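PDB 5A1T: L-lactate dehydrogenase from Trichomonas vaginalis, which probably catalyses the reversible NAD-dependent reduction of pyruvate to L-lactate, on a scaffold shared with the closely related malate dehydrogenases. Local coordinates for residues 5-10 with 28-33; 124-129 with 152-157; 130-135 with 184-189; 160-165 with 178-183. All coordinates share one frame; numbering follows the deposited sequence.

Followed from the N terminus, the chain first closes a short loop at interaction 1, where the turn leaving helix 15-28 comes back against the opening strand of the nucleotide-binding sheet. Interaction 2 follows in series: strands 124-127 and 151-154 of the same sheet pair at the ends of a beta-alpha-beta unit. Interaction 3 starts within that unit, at the beginning of helix 132-141, and ends well beyond it at 184-189, so these two contacts cross. Interaction 4 lies wholly within the span of interaction 3 and joins helix 156-170 to strand 177-183. Interactions 2, 3 and 4 all meet oxamate; 2 and 3 join the coenzyme-binding and C-terminal parts, while 4 stays within the latter.

Interaction 1. Residues 5-10 with 28-33; sequences AHVLIT and ELYGDR
Ala5 opens the strand by presenting its methyl group to two flat side chains of the returning turn, Tyr30 and Arg33. Ala5 CB stands almost directly over the middle of the Tyr30 ring, 3.6 Å from its centroid and 14° from the ring normal, a well-formed CH-pi contact. The same Ala5 CB also lies over one face of the Arg33 guanidinium, toward its rim, at 3.5 Å from Arg33 NE. An extended chain carries this guanidinium back from the turn to the strand, where NE comes near Ala5 N; both are donors, and no bond joins them.

His6 faces away, its backbone N held by Asp81, and Val7 is the next residue to look toward the turn. Its CG1 takes the position anti to the backbone N (chi1 -179°), which leaves CG2 to meet the phenol: Val7 CG2 lies 3.5 Å from Tyr30 CE2, approaching obliquely. Val7 CG2 also touches Leu29 CD2, more loosely, at 4.4 Å. From Leu8 onward the strand leaves the turn behind, and Ile9 packs on helix 15-28.

The turn itself is type II', with Gly31 at the positive-phi corner and Arg33 N bonded to Tyr30 O at 3.2 Å. It leads the chain from the first helix of the Rossmann fold toward strand 35-40, which pairs with strand 5-10. Because no hydrogen bond crosses between 5-10 and 28-33, the fit rests on methyl groups against a ring and a guanidinium, a matter of shape and dispersion, while backbone bonds to Tyr36, His38 and Cys82 tie the strand to its neighbours.

Interaction 2. Residues 124-129 with 152-157; sequences KVLVIG and SSLSML. With NAI (1,4-dihydronicotinamide adenine dinucleotide), chain C; OXM (oxamic acid), chain D.
Val127 and Ser152 are joined at the heart of a parallel ladder between strands 124-127 and 151-154, the two strands of a beta-alpha-beta crossover in the Rossmann fold, connected through helix 132-141. Three backbone hydrogen bonds hold the ladder: Ser152 N to Val125 O (3.0 Å), Val127 N to Ser152 O (2.8 Å) and Leu154 N to Val127 O (3.1 Å). Val127 thus gives through N and receives through O, gripping the residues before and after Ser153. Supplementary CA-H...O contacts run from Leu126 to Ser152 O and from Ser153 to Val127 O.

Apolar contacts flank the ladder. With CG anti to the backbone N (chi1 174°), Leu126 swings CD1 over the neighbouring strand, 4.1 Å from Leu154 CB. Ser152 OG, on the same side of the sheet, is hydrogen-bonded to His251. Further along, Ile128 CG1 meets Leu154 CD2 at 4.3 Å.

Ligand contacts gather where the strands end. The carboxamide N7N of the reduced coenzyme gives a weak but straight hydrogen bond to Ile128 O, 3.5 Å long at 174°. Beyond the ladder, on helix 156-170, one methyl serves both ligands: Leu157 CD2 lies 3.4 Å from coenzyme O7N and 3.6 Å from oxamate O3.

Interaction 3. Residues 130-135 with 184-189; sequences NPDNTN and GNHGES. With NAI (1,4-dihydronicotinamide adenine dinucleotide), chain C; OXM (oxamic acid), chain D.
Asn133 and His186 are tied by the main hydrogen bond of this contact, from His186 N to Asn133 OD1 (3.0 Å, 162°). The donor stands well above the amide plane, 57° out of it. From its other branch the same amide gives a weak hydrogen bond, Asn133 ND2 to Gly184 O at 3.2 Å, and it also bonds to Val284 O. One side chain therefore spans the backbone on both sides of Asn185. Water 1 adds a bridge, accepting from Thr134 N and donating to Asn185 OD1, while Asn185 ND2 turns to Glu323.

Packing brings the Asp132 carboxylate beside the base of the His186 side chain: Asp132 OD1 lies 3.4 Å from His186 CB, at the ring's edge and near its plane.

Ligand bonds come from both segments. Asn130 N, just before a cis peptide to Pro131, bonds ribose O3D of the coenzyme at 3.1 Å. His186, the predicted proton acceptor, gives a bent hydrogen bond from NE2 to oxamate O1 (2.8 Å); its ND1 is held by Asp158, consistent with the histidine-aspartate pair of lactate and malate dehydrogenases. The His186 ring reaches the substrate analogue because its first torsion, 179°, sends CG directly opposite the backbone N.

The start of helix 132-141 thus meets the loop between strands 177-183 and 191-193, with helix 307-333 packing on both through Leu320 and strand 151-154 lying against Asp132 and Asn133.

Interaction 4. Residues 160-165 with 178-183; sequences NRAYYE and HDIIVW. With OXM (oxamic acid), chain D.
The phenol of Tyr163 reaches the backbone of Ile180 through a water molecule while its ring packs on the side chain of the same residue. Tyr163 OH donates to water 2 over a short 2.5 Å, and the water, in the plane of the ring at its edge, passes a hydrogen to Ile180 O at 2.7 Å. Over one face of the ring lies Ile180 CD1, 4.3 Å from the Tyr163 centroid and only 9° from the ring normal, a CH-pi contact. Nearer the rim, Ile180 CB comes within 3.7 Å of Tyr163 CE1. The tyrosine's first torsion, -100°, lies away from a staggered value and brings the end of the side chain nearer to 178-183.

Ile180 divides its branches between two residues of the helix. CG1 leads CD1 to the ring, whereas Ile180 CG2, opposite the backbone N, touches Ala162 CB at 3.6 Å. Ala162, one residue earlier, also meets Phe221 of helix 214-236. The chain enters this contact through Asp179, whose backbone takes a left-handed helical conformation (phi 59°) where strand 177-183 is interrupted.

From the same helix Arg161 points another way. Its guanidinium holds the oxamate carboxylate with two bonds, Arg161 NH1 to O3 at 2.6 Å and Arg161 NH2 to O2 at 2.7 Å, while NE forms a salt bridge with Asp58 of the second subunit. Helix 156-170 packs on strand 177-183 through Ala162 and Tyr163 in the C-terminal alpha/beta domain and presents Arg161, whose two-pronged hold on oxamate is consistent with the substrate-binding arginine of the lactate and malate dehydrogenases.

Interaction 1. Residues 5-10 with 28-33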
# COMPACT_ATOMS: atom_id res chain seq x y z
N ALA A 5 18.63 -6.42 6.21
CA ALA A 5 17.61 -7.32 6.75
C ALA A 5 16.89 -8.05 5.62
O ALA A 5 16.34 -7.42 4.72
CB ALA A 5 16.61 -6.56 7.60
N HIS A 6 16.90 -9.38 5.67
CA HIS A 6 16.28 -10.20 4.64
C HIS A 6 14.88 -10.65 5.06
O HIS A 6 14.73 -11.42 6.01
CB HIS A 6 17.16 -11.40 4.31
CG HIS A 6 18.44 -11.03 3.63
ND1 HIS A 6 18.68 -11.32 2.31
CD2 HIS A 6 19.53 -10.36 4.08
CE1 HIS A 6 19.88 -10.87 1.97
NE2 HIS A 6 20.41 -10.28 3.03
N VAL A 7 13.88 -10.15 4.35
CA VAL A 7 12.48 -10.43 4.66
C VAL A 7 11.86 -11.35 3.61
O VAL A 7 11.92 -11.07 2.42
CB VAL A 7 11.66 -9.12 4.74
CG1 VAL A 7 10.19 -9.42 5.08
CG2 VAL A 7 12.27 -8.18 5.76
N LEU A 8 11.27 -12.45 4.07
CA LEU A 8 10.58 -13.39 3.20
C LEU A 8 9.08 -13.10 3.15
O LEU A 8 8.48 -12.74 4.16
CB LEU A 8 10.82 -14.83 3.66
CG LEU A 8 9.96 -15.93 3.01
CD1 LEU A 8 10.20 -16.03 1.51
CD2 LEU A 8 10.23 -17.27 3.67
N ILE A 9 8.50 -13.27 1.97
CA ILE A 9 7.06 -13.19 1.78
C ILE A 9 6.61 -14.31 0.86
O ILE A 9 6.88 -14.27 -0.34
CB ILE A 9 6.62 -11.83 1.19
CG1 ILE A 9 7.17 -10.67 2.02
CG2 ILE A 9 5.09 -11.75 1.12
CD1 ILE A 9 6.95 -9.30 1.40
N THR A 10 5.94 -15.32 1.41
CA THR A 10 5.40 -16.40 0.61
C THR A 10 4.03 -15.98 0.09
O THR A 10 3.31 -15.23 0.75
CB THR A 10 5.27 -17.72 1.40
OG1 THR A 10 4.21 -17.61 2.36
CG2 THR A 10 6.58 -18.04 2.12
N GLU A 28 8.71 0.97 5.98
CA GLU A 28 7.79 1.07 7.11
C GLU A 28 8.04 0.01 8.18
O GLU A 28 7.60 0.16 9.32
CB GLU A 28 6.34 0.98 6.61
CG GLU A 28 5.28 0.97 7.71
CD GLU A 28 5.42 2.13 8.69
OE1 GLU A 28 5.90 3.21 8.27
OE2 GLU A 28 5.06 1.96 9.87
N LEU A 29 8.76 -1.06 7.83
CA LEU A 29 9.03 -2.13 8.78
C LEU A 29 10.35 -1.93 9.52
O LEU A 29 10.38 -1.93 10.75
CB LEU A 29 9.04 -3.49 8.06
CG LEU A 29 9.29 -4.71 8.96
CD1 LEU A 29 8.26 -4.81 10.07
CD2 LEU A 29 9.30 -5.99 8.14
N TYR A 30 11.44 -1.76 8.77
CA TYR A 30 12.78 -1.70 9.35
C TYR A 30 13.35 -0.27 9.42
O TYR A 30 14.50 -0.08 9.82
CB TYR A 30 13.73 -2.59 8.56
CG TYR A 30 13.68 -4.05 8.96
CD1 TYR A 30 14.50 -4.54 9.98
CD2 TYR A 30 12.83 -4.95 8.33
CE1 TYR A 30 14.46 -5.86 10.35
CE2 TYR A 30 12.79 -6.28 8.70
CZ TYR A 30 13.61 -6.73 9.71
OH TYR A 30 13.58 -8.05 10.09
N GLY A 31 12.55 0.72 9.03
CA GLY A 31 12.97 2.11 9.12
C GLY A 31 14.20 2.42 8.28
O GLY A 31 14.22 2.16 7.08
N ASP A 32 15.22 2.98 8.92
CA ASP A 32 16.44 3.39 8.24
C ASP A 32 17.21 2.20 7.66
O ASP A 32 17.97 2.35 6.70
CB ASP A 32 17.35 4.18 9.19
CG ASP A 32 16.72 5.47 9.66
OD1 ASP A 32 15.90 6.05 8.92
OD2 ASP A 32 17.05 5.91 10.78
N ARG A 33 17.03 1.03 8.26
CA ARG A 33 17.73 -0.17 7.80
C ARG A 33 17.12 -0.67 6.50
O ARG A 33 15.90 -0.77 6.37
CB ARG A 33 17.68 -1.26 8.87
CG ARG A 33 18.48 -2.51 8.51
CD ARG A 33 18.37 -3.59 9.58
NE ARG A 33 19.15 -4.78 9.23
CZ ARG A 33 19.20 -5.88 9.98
NH1 ARG A 33 18.53 -5.95 11.12
NH2 ARG A 33 19.94 -6.91 9.58

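Interaction 2. Residues 124-129 with 152-157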
# COMPACT_ATOMS: atom_id res chain seq x y z
N LYS A 124 11.81 -14.75 12.63
CA LYS A 124 10.49 -14.46 13.17
C LYS A 124 9.45 -14.68 12.09
O LYS A 124 9.37 -13.92 11.12
CB LYS A 124 10.43 -13.02 13.71
CG LYS A 124 11.02 -12.86 15.11
CD LYS A 124 11.27 -11.40 15.44
CE LYS A 124 11.38 -11.18 16.94
NZ LYS A 124 12.33 -12.11 17.60
N VAL A 125 8.65 -15.73 12.25
CA VAL A 125 7.68 -16.14 11.25
C VAL A 125 6.27 -15.69 11.63
O VAL A 125 5.72 -16.13 12.64
CB VAL A 125 7.69 -17.67 11.06
CG1 VAL A 125 6.71 -18.09 9.97
CG2 VAL A 125 9.10 -18.14 10.72
N LEU A 126 5.69 -14.81 10.81
CA LEU A 126 4.32 -14.37 10.99
C LEU A 126 3.42 -15.02 9.96
O LEU A 126 3.62 -14.85 8.75
CB LEU A 126 4.22 -12.84 10.89
CG LEU A 126 2.79 -12.27 10.92
CD1 LEU A 126 2.04 -12.72 12.16
CD2 LEU A 126 2.82 -10.76 10.83
N VAL A 127 2.44 -15.77 10.44
CA VAL A 127 1.53 -16.51 9.56
C VAL A 127 0.27 -15.71 9.29
O VAL A 127 -0.43 -15.29 10.23
CB VAL A 127 1.16 -17.87 10.17
CG1 VAL A 127 0.29 -18.67 9.21
CG2 VAL A 127 2.42 -18.64 10.50
N ILE A 128 -0.03 -15.50 8.01
CA ILE A 128 -1.18 -14.72 7.60
C ILE A 128 -2.18 -15.61 6.88
O ILE A 128 -3.38 -15.54 7.14
CB ILE A 128 -0.76 -13.54 6.69
CG1 ILE A 128 0.22 -12.64 7.45
CG2 ILE A 128 -1.98 -12.75 6.24
CD1 ILE A 128 0.83 -11.53 6.62
N GLY A 129 -1.69 -16.47 5.98
CA GLY A 129 -2.56 -17.34 5.21
C GLY A 129 -3.50 -18.17 6.07
O GLY A 129 -3.07 -18.81 7.03
N SER A 152 4.26 -17.05 15.07
CA SER A 152 3.06 -16.38 15.55
C SER A 152 2.08 -16.21 14.39
O SER A 152 2.48 -16.25 13.23
CB SER A 152 3.39 -15.03 16.18
OG SER A 152 3.93 -14.14 15.22
N SER A 153 0.80 -16.02 14.70
CA SER A 153 -0.23 -15.81 13.68
C SER A 153 -0.92 -14.47 13.87
O SER A 153 -0.92 -13.91 14.97
CB SER A 153 -1.26 -16.94 13.72
OG SER A 153 -2.00 -16.93 14.93
N LEU A 154 -1.51 -13.95 12.80
CA LEU A 154 -2.04 -12.59 12.79
C LEU A 154 -3.48 -12.52 13.29
O LEU A 154 -4.38 -13.14 12.71
CB LEU A 154 -1.96 -12.01 11.38
CG LEU A 154 -2.30 -10.52 11.26
CD1 LEU A 154 -1.28 -9.66 12.00
CD2 LEU A 154 -2.38 -10.11 9.79
N SER A 155 -3.69 -11.76 14.36
CA SER A 155 -5.03 -11.51 14.90
C SER A 155 -5.27 -10.02 15.08
O SER A 155 -6.34 -9.61 15.52
CB SER A 155 -5.21 -12.23 16.23
OG SER A 155 -5.35 -13.63 16.05
N MET A 156 -4.27 -9.20 14.74
CA MET A 156 -4.35 -7.77 14.97
C MET A 156 -5.36 -7.07 14.06
O MET A 156 -5.78 -5.95 14.34
CB MET A 156 -2.97 -7.13 14.79
CG MET A 156 -2.16 -7.08 16.07
SD MET A 156 -2.96 -6.12 17.36
CE MET A 156 -2.99 -4.49 16.62
N LEU A 157 -5.75 -7.72 12.97
CA LEU A 157 -6.80 -7.17 12.12
C LEU A 157 -8.12 -7.17 12.89
O LEU A 157 -8.91 -6.23 12.79
CB LEU A 157 -6.94 -7.96 10.82
CG LEU A 157 -8.04 -7.50 9.86
CD1 LEU A 157 -7.83 -6.06 9.44
CD2 LEU A 157 -8.10 -8.41 8.64
PA NAI C . -4.35 -14.57 -3.16
O1A NAI C . -5.04 -15.81 -3.68
O2A NAI C . -4.37 -13.30 -3.96
O5B NAI C . -2.80 -14.94 -2.89
C5B NAI C . -2.37 -16.22 -2.43
C4B NAI C . -1.03 -16.52 -3.07
O4B NAI C . -0.42 -17.69 -2.51
C3B NAI C . -1.17 -16.77 -4.57
O3B NAI C . -0.39 -15.80 -5.28
C2B NAI C . -0.66 -18.18 -4.79
O2B NAI C . 0.07 -18.32 -6.02
C1B NAI C . 0.23 -18.39 -3.58
N9A NAI C . 0.49 -19.82 -3.28
C8A NAI C . -0.38 -20.85 -3.34
N7A NAI C . 0.24 -22.02 -3.00
C5A NAI C . 1.52 -21.73 -2.72
C6A NAI C . 2.73 -22.48 -2.29
N6A NAI C . 2.69 -23.82 -2.08
N1A NAI C . 3.87 -21.79 -2.11
C2A NAI C . 3.95 -20.46 -2.30
N3A NAI C . 2.89 -19.72 -2.69
C4A NAI C . 1.68 -20.29 -2.91
O3 NAI C . -4.91 -14.26 -1.69
PN NAI C . -4.76 -13.01 -0.68
O1N NAI C . -5.99 -12.15 -0.82
O2N NAI C . -3.39 -12.40 -0.88
O5D NAI C . -4.82 -13.75 0.75
C5D NAI C . -3.96 -14.86 1.00
C4D NAI C . -4.32 -15.51 2.33
O4D NAI C . -4.45 -14.51 3.34
C3D NAI C . -5.65 -16.25 2.26
O3D NAI C . -5.48 -17.57 2.78
C2D NAI C . -6.59 -15.45 3.14
O2D NAI C . -7.55 -16.26 3.81
C1D NAI C . -5.62 -14.79 4.12
N1N NAI C . -6.11 -13.58 4.79
C2N NAI C . -5.76 -13.41 6.07
C3N NAI C . -6.15 -12.31 6.83
C7N NAI C . -5.77 -12.10 8.28
O7N NAI C . -6.18 -11.20 8.99
N7N NAI C . -4.92 -12.95 8.87
C4N NAI C . -7.00 -11.25 6.18
C5N NAI C . -7.32 -11.53 4.80
C6N NAI C . -6.85 -12.66 4.16
C1 OXM D . -9.93 -12.66 6.89
N1 OXM D . -10.23 -13.01 5.55
O1 OXM D . -9.33 -13.45 7.60
C2 OXM D . -10.34 -11.32 7.44
O2 OXM D . -10.61 -10.37 6.66
O3 OXM D . -10.41 -11.14 8.69

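Interaction 3. Residues 130-135 with 184-189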
# COMPACT_ATOMS: atom_id res chain seq x y z
N ASN A 130 -4.78 -18.17 5.71
CA ASN A 130 -5.80 -18.85 6.50
C ASN A 130 -5.89 -20.34 6.20
O ASN A 130 -5.66 -20.77 5.07
CB ASN A 130 -7.17 -18.21 6.26
CG ASN A 130 -7.27 -16.81 6.83
OD1 ASN A 130 -7.65 -15.87 6.13
ND2 ASN A 130 -6.95 -16.67 8.11
N PRO A 131 -6.24 -21.15 7.22
CA PRO A 131 -6.45 -20.77 8.63
C PRO A 131 -5.12 -20.52 9.33
O PRO A 131 -4.35 -21.46 9.51
CB PRO A 131 -7.17 -21.99 9.21
CG PRO A 131 -6.70 -23.12 8.40
CD PRO A 131 -6.50 -22.59 7.01
N ASP A 132 -4.85 -19.27 9.71
CA ASP A 132 -3.50 -18.88 10.09
C ASP A 132 -3.07 -19.41 11.45
O ASP A 132 -1.91 -19.78 11.63
CB ASP A 132 -3.35 -17.35 10.04
CG ASP A 132 -4.25 -16.64 11.03
OD1 ASP A 132 -5.24 -17.24 11.49
OD2 ASP A 132 -3.96 -15.47 11.34
N ASN A 133 -4.00 -19.46 12.41
CA ASN A 133 -3.70 -20.07 13.70
C ASN A 133 -3.27 -21.52 13.50
O ASN A 133 -2.27 -21.96 14.05
CB ASN A 133 -4.90 -20.01 14.64
CG ASN A 133 -5.19 -18.61 15.13
OD1 ASN A 133 -5.60 -17.74 14.37
ND2 ASN A 133 -4.98 -18.39 16.43
N THR A 134 -4.03 -22.24 12.68
CA THR A 134 -3.73 -23.64 12.41
C THR A 134 -2.48 -23.77 11.55
O THR A 134 -1.57 -24.52 11.88
CB THR A 134 -4.91 -24.34 11.72
OG1 THR A 134 -6.06 -24.28 12.57
CG2 THR A 134 -4.60 -25.81 11.43
N ASN A 135 -2.44 -23.03 10.44
CA ASN A 135 -1.28 -23.04 9.56
C ASN A 135 0.01 -22.74 10.31
O ASN A 135 1.08 -23.25 9.97
CB ASN A 135 -1.46 -22.04 8.42
CG ASN A 135 -2.40 -22.54 7.34
OD1 ASN A 135 -2.55 -23.75 7.14
ND2 ASN A 135 -3.03 -21.61 6.62
N GLY A 184 -8.04 -16.21 21.18
CA GLY A 184 -8.22 -17.48 20.50
C GLY A 184 -7.98 -17.48 19.01
O GLY A 184 -6.98 -16.97 18.52
N ASN A 185 -8.92 -18.08 18.28
CA ASN A 185 -8.77 -18.31 16.86
C ASN A 185 -9.14 -17.09 16.02
O ASN A 185 -10.12 -16.41 16.31
CB ASN A 185 -9.62 -19.50 16.43
CG ASN A 185 -9.33 -19.96 15.02
OD1 ASN A 185 -8.32 -19.59 14.42
ND2 ASN A 185 -10.22 -20.78 14.47
N HIS A 186 -8.35 -16.83 14.99
CA HIS A 186 -8.75 -15.89 13.95
C HIS A 186 -9.75 -16.61 13.06
O HIS A 186 -9.45 -16.95 11.92
CB HIS A 186 -7.55 -15.39 13.15
CG HIS A 186 -7.91 -14.44 12.05
ND1 HIS A 186 -8.57 -13.25 12.28
CD2 HIS A 186 -7.72 -14.50 10.71
CE1 HIS A 186 -8.76 -12.62 11.13
NE2 HIS A 186 -8.25 -13.36 10.17
N GLY A 187 -10.93 -16.87 13.61
CA GLY A 187 -11.97 -17.60 12.91
C GLY A 187 -13.34 -17.22 13.41
O GLY A 187 -13.50 -16.22 14.12
N GLU A 188 -14.34 -18.02 13.05
CA GLU A 188 -15.73 -17.75 13.44
C GLU A 188 -15.88 -17.66 14.95
O GLU A 188 -16.73 -16.93 15.45
CB GLU A 188 -16.65 -18.84 12.89
CG GLU A 188 -16.60 -19.02 11.38
CD GLU A 188 -16.99 -17.76 10.63
OE1 GLU A 188 -18.17 -17.37 10.69
OE2 GLU A 188 -16.10 -17.15 9.99
N SER A 189 -15.03 -18.39 15.67
CA SER A 189 -15.14 -18.50 17.12
C SER A 189 -14.33 -17.43 17.86
O SER A 189 -14.18 -17.51 19.07
CB SER A 189 -14.67 -19.88 17.58
OG SER A 189 -13.28 -20.05 17.33
PA NAI C . -4.35 -14.57 -3.16
O1A NAI C . -5.04 -15.81 -3.68
O2A NAI C . -4.37 -13.30 -3.96
O5B NAI C . -2.80 -14.94 -2.89
C5B NAI C . -2.37 -16.22 -2.43
C4B NAI C . -1.03 -16.52 -3.07
O4B NAI C . -0.42 -17.69 -2.51
C3B NAI C . -1.17 -16.77 -4.57
O3B NAI C . -0.39 -15.80 -5.28
C2B NAI C . -0.66 -18.18 -4.79
O2B NAI C . 0.07 -18.32 -6.02
C1B NAI C . 0.23 -18.39 -3.58
N9A NAI C . 0.49 -19.82 -3.28
C8A NAI C . -0.38 -20.85 -3.34
N7A NAI C . 0.24 -22.02 -3.00
C5A NAI C . 1.52 -21.73 -2.72
C6A NAI C . 2.73 -22.48 -2.29
N6A NAI C . 2.69 -23.82 -2.08
N1A NAI C . 3.87 -21.79 -2.11
C2A NAI C . 3.95 -20.46 -2.30
N3A NAI C . 2.89 -19.72 -2.69
C4A NAI C . 1.68 -20.29 -2.91
O3 NAI C . -4.91 -14.26 -1.69
PN NAI C . -4.76 -13.01 -0.68
O1N NAI C . -5.99 -12.15 -0.82
O2N NAI C . -3.39 -12.40 -0.88
O5D NAI C . -4.82 -13.75 0.75
C5D NAI C . -3.96 -14.86 1.00
C4D NAI C . -4.32 -15.51 2.33
O4D NAI C . -4.45 -14.51 3.34
C3D NAI C . -5.65 -16.25 2.26
O3D NAI C . -5.48 -17.57 2.78
C2D NAI C . -6.59 -15.45 3.14
O2D NAI C . -7.55 -16.26 3.81
C1D NAI C . -5.62 -14.79 4.12
N1N NAI C . -6.11 -13.58 4.79
C2N NAI C . -5.76 -13.41 6.07
C3N NAI C . -6.15 -12.31 6.83
C7N NAI C . -5.77 -12.10 8.28
O7N NAI C . -6.18 -11.20 8.99
N7N NAI C . -4.92 -12.95 8.87
C4N NAI C . -7.00 -11.25 6.18
C5N NAI C . -7.32 -11.53 4.80
C6N NAI C . -6.85 -12.66 4.16
C1 OXM D . -9.93 -12.66 6.89
N1 OXM D . -10.23 -13.01 5.55
O1 OXM D . -9.33 -13.45 7.60
C2 OXM D . -10.34 -11.32 7.44
O2 OXM D . -10.61 -10.37 6.66
O3 OXM D . -10.41 -11.14 8.69
O HOH W 1 -7.03 -20.99 12.21

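Interaction 4. Residues 160-165 with 178-183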
# COMPACT_ATOMS: atom_id res chain seq x y z
N ASN A 160 -7.84 -4.36 15.52
CA ASN A 160 -7.98 -3.05 14.89
C ASN A 160 -9.43 -2.79 14.50
O ASN A 160 -9.91 -1.66 14.59
CB ASN A 160 -7.06 -2.94 13.68
CG ASN A 160 -5.60 -2.75 14.07
OD1 ASN A 160 -5.30 -2.25 15.16
ND2 ASN A 160 -4.69 -3.14 13.18
N ARG A 161 -10.11 -3.84 14.07
CA ARG A 161 -11.55 -3.77 13.81
C ARG A 161 -12.30 -3.42 15.08
O ARG A 161 -13.16 -2.54 15.08
CB ARG A 161 -12.05 -5.10 13.24
CG ARG A 161 -11.73 -5.31 11.78
CD ARG A 161 -11.82 -6.77 11.37
NE ARG A 161 -11.69 -6.94 9.93
CZ ARG A 161 -11.57 -8.11 9.31
NH1 ARG A 161 -11.56 -9.24 10.01
NH2 ARG A 161 -11.46 -8.15 7.99
N ALA A 162 -11.97 -4.12 16.16
CA ALA A 162 -12.61 -3.88 17.45
C ALA A 162 -12.33 -2.47 17.96
O ALA A 162 -13.23 -1.79 18.46
CB ALA A 162 -12.13 -4.90 18.47
N TYR A 163 -11.09 -2.02 17.82
CA TYR A 163 -10.69 -0.71 18.31
C TYR A 163 -11.47 0.41 17.62
O TYR A 163 -11.98 1.32 18.27
CB TYR A 163 -9.19 -0.49 18.13
CG TYR A 163 -8.38 -0.72 19.39
CD1 TYR A 163 -7.91 -1.98 19.71
CD2 TYR A 163 -8.08 0.33 20.25
CE1 TYR A 163 -7.17 -2.20 20.87
CE2 TYR A 163 -7.34 0.12 21.40
CZ TYR A 163 -6.89 -1.14 21.71
OH TYR A 163 -6.16 -1.36 22.85
N TYR A 164 -11.58 0.34 16.29
CA TYR A 164 -12.27 1.40 15.56
C TYR A 164 -13.76 1.39 15.89
O TYR A 164 -14.36 2.45 16.08
CB TYR A 164 -12.08 1.25 14.05
CG TYR A 164 -12.63 2.44 13.30
CD1 TYR A 164 -13.97 2.53 12.96
CD2 TYR A 164 -11.80 3.51 12.95
CE1 TYR A 164 -14.48 3.62 12.29
CE2 TYR A 164 -12.30 4.61 12.27
CZ TYR A 164 -13.64 4.66 11.95
OH TYR A 164 -14.14 5.75 11.28
N GLU A 165 -14.35 0.20 15.96
CA GLU A 165 -15.77 0.07 16.25
C GLU A 165 -16.11 0.69 17.60
O GLU A 165 -17.00 1.53 17.70
CB GLU A 165 -16.19 -1.41 16.21
CG GLU A 165 -17.57 -1.71 16.78
CD GLU A 165 -18.69 -0.98 16.05
OE1 GLU A 165 -18.50 -0.60 14.88
OE2 GLU A 165 -19.76 -0.78 16.66
N HIS A 178 -8.10 1.49 25.46
CA HIS A 178 -7.07 0.59 25.96
C HIS A 178 -7.60 -0.80 26.28
O HIS A 178 -8.76 -0.97 26.64
CB HIS A 178 -6.43 1.17 27.23
CG HIS A 178 -5.98 2.59 27.08
ND1 HIS A 178 -4.70 2.92 26.68
CD2 HIS A 178 -6.62 3.76 27.29
CE1 HIS A 178 -4.58 4.23 26.64
NE2 HIS A 178 -5.73 4.77 27.00
N ASP A 179 -6.73 -1.79 26.14
CA ASP A 179 -6.98 -3.16 26.60
C ASP A 179 -8.20 -3.83 25.98
O ASP A 179 -8.91 -4.58 26.66
CB ASP A 179 -7.10 -3.16 28.13
CG ASP A 179 -5.82 -2.73 28.82
OD1 ASP A 179 -4.74 -2.83 28.19
OD2 ASP A 179 -5.89 -2.30 29.99
N ILE A 180 -8.45 -3.56 24.70
CA ILE A 180 -9.38 -4.39 23.93
C ILE A 180 -8.59 -5.60 23.44
O ILE A 180 -7.45 -5.46 23.00
CB ILE A 180 -10.00 -3.63 22.74
CG1 ILE A 180 -10.93 -2.53 23.25
CG2 ILE A 180 -10.77 -4.59 21.83
CD1 ILE A 180 -11.54 -1.66 22.16
N ILE A 181 -9.20 -6.77 23.53
CA ILE A 181 -8.51 -8.02 23.20
C ILE A 181 -9.38 -8.92 22.34
O ILE A 181 -10.60 -8.98 22.51
CB ILE A 181 -8.12 -8.79 24.48
CG1 ILE A 181 -7.42 -7.87 25.49
CG2 ILE A 181 -7.21 -9.97 24.13
CD1 ILE A 181 -7.24 -8.48 26.86
N VAL A 182 -8.74 -9.61 21.40
CA VAL A 182 -9.39 -10.67 20.63
C VAL A 182 -8.69 -11.98 20.93
O VAL A 182 -7.55 -12.20 20.51
CB VAL A 182 -9.36 -10.39 19.11
CG1 VAL A 182 -10.15 -11.46 18.37
CG2 VAL A 182 -9.92 -9.01 18.81
N TRP A 183 -9.36 -12.86 21.68
CA TRP A 183 -8.76 -14.11 22.14
C TRP A 183 -8.96 -15.25 21.15
O TRP A 183 -9.93 -15.27 20.39
CB TRP A 183 -9.35 -14.54 23.48
CG TRP A 183 -9.24 -13.53 24.59
CD1 TRP A 183 -9.99 -12.40 24.75
CD2 TRP A 183 -8.35 -13.59 25.71
NE1 TRP A 183 -9.62 -11.75 25.89
CE2 TRP A 183 -8.61 -12.45 26.50
CE3 TRP A 183 -7.36 -14.48 26.12
CZ2 TRP A 183 -7.91 -12.18 27.68
CZ3 TRP A 183 -6.67 -14.22 27.28
CH2 TRP A 183 -6.95 -13.08 28.05
C1 OXM D . -9.93 -12.66 6.89
N1 OXM D . -10.23 -13.01 5.55
O1 OXM D . -9.33 -13.45 7.60
C2 OXM D . -10.34 -11.32 7.44
O2 OXM D . -10.61 -10.37 6.66
O3 OXM D . -10.41 -11.14 8.69
O HOH W 2 -5.41 -3.69 23.44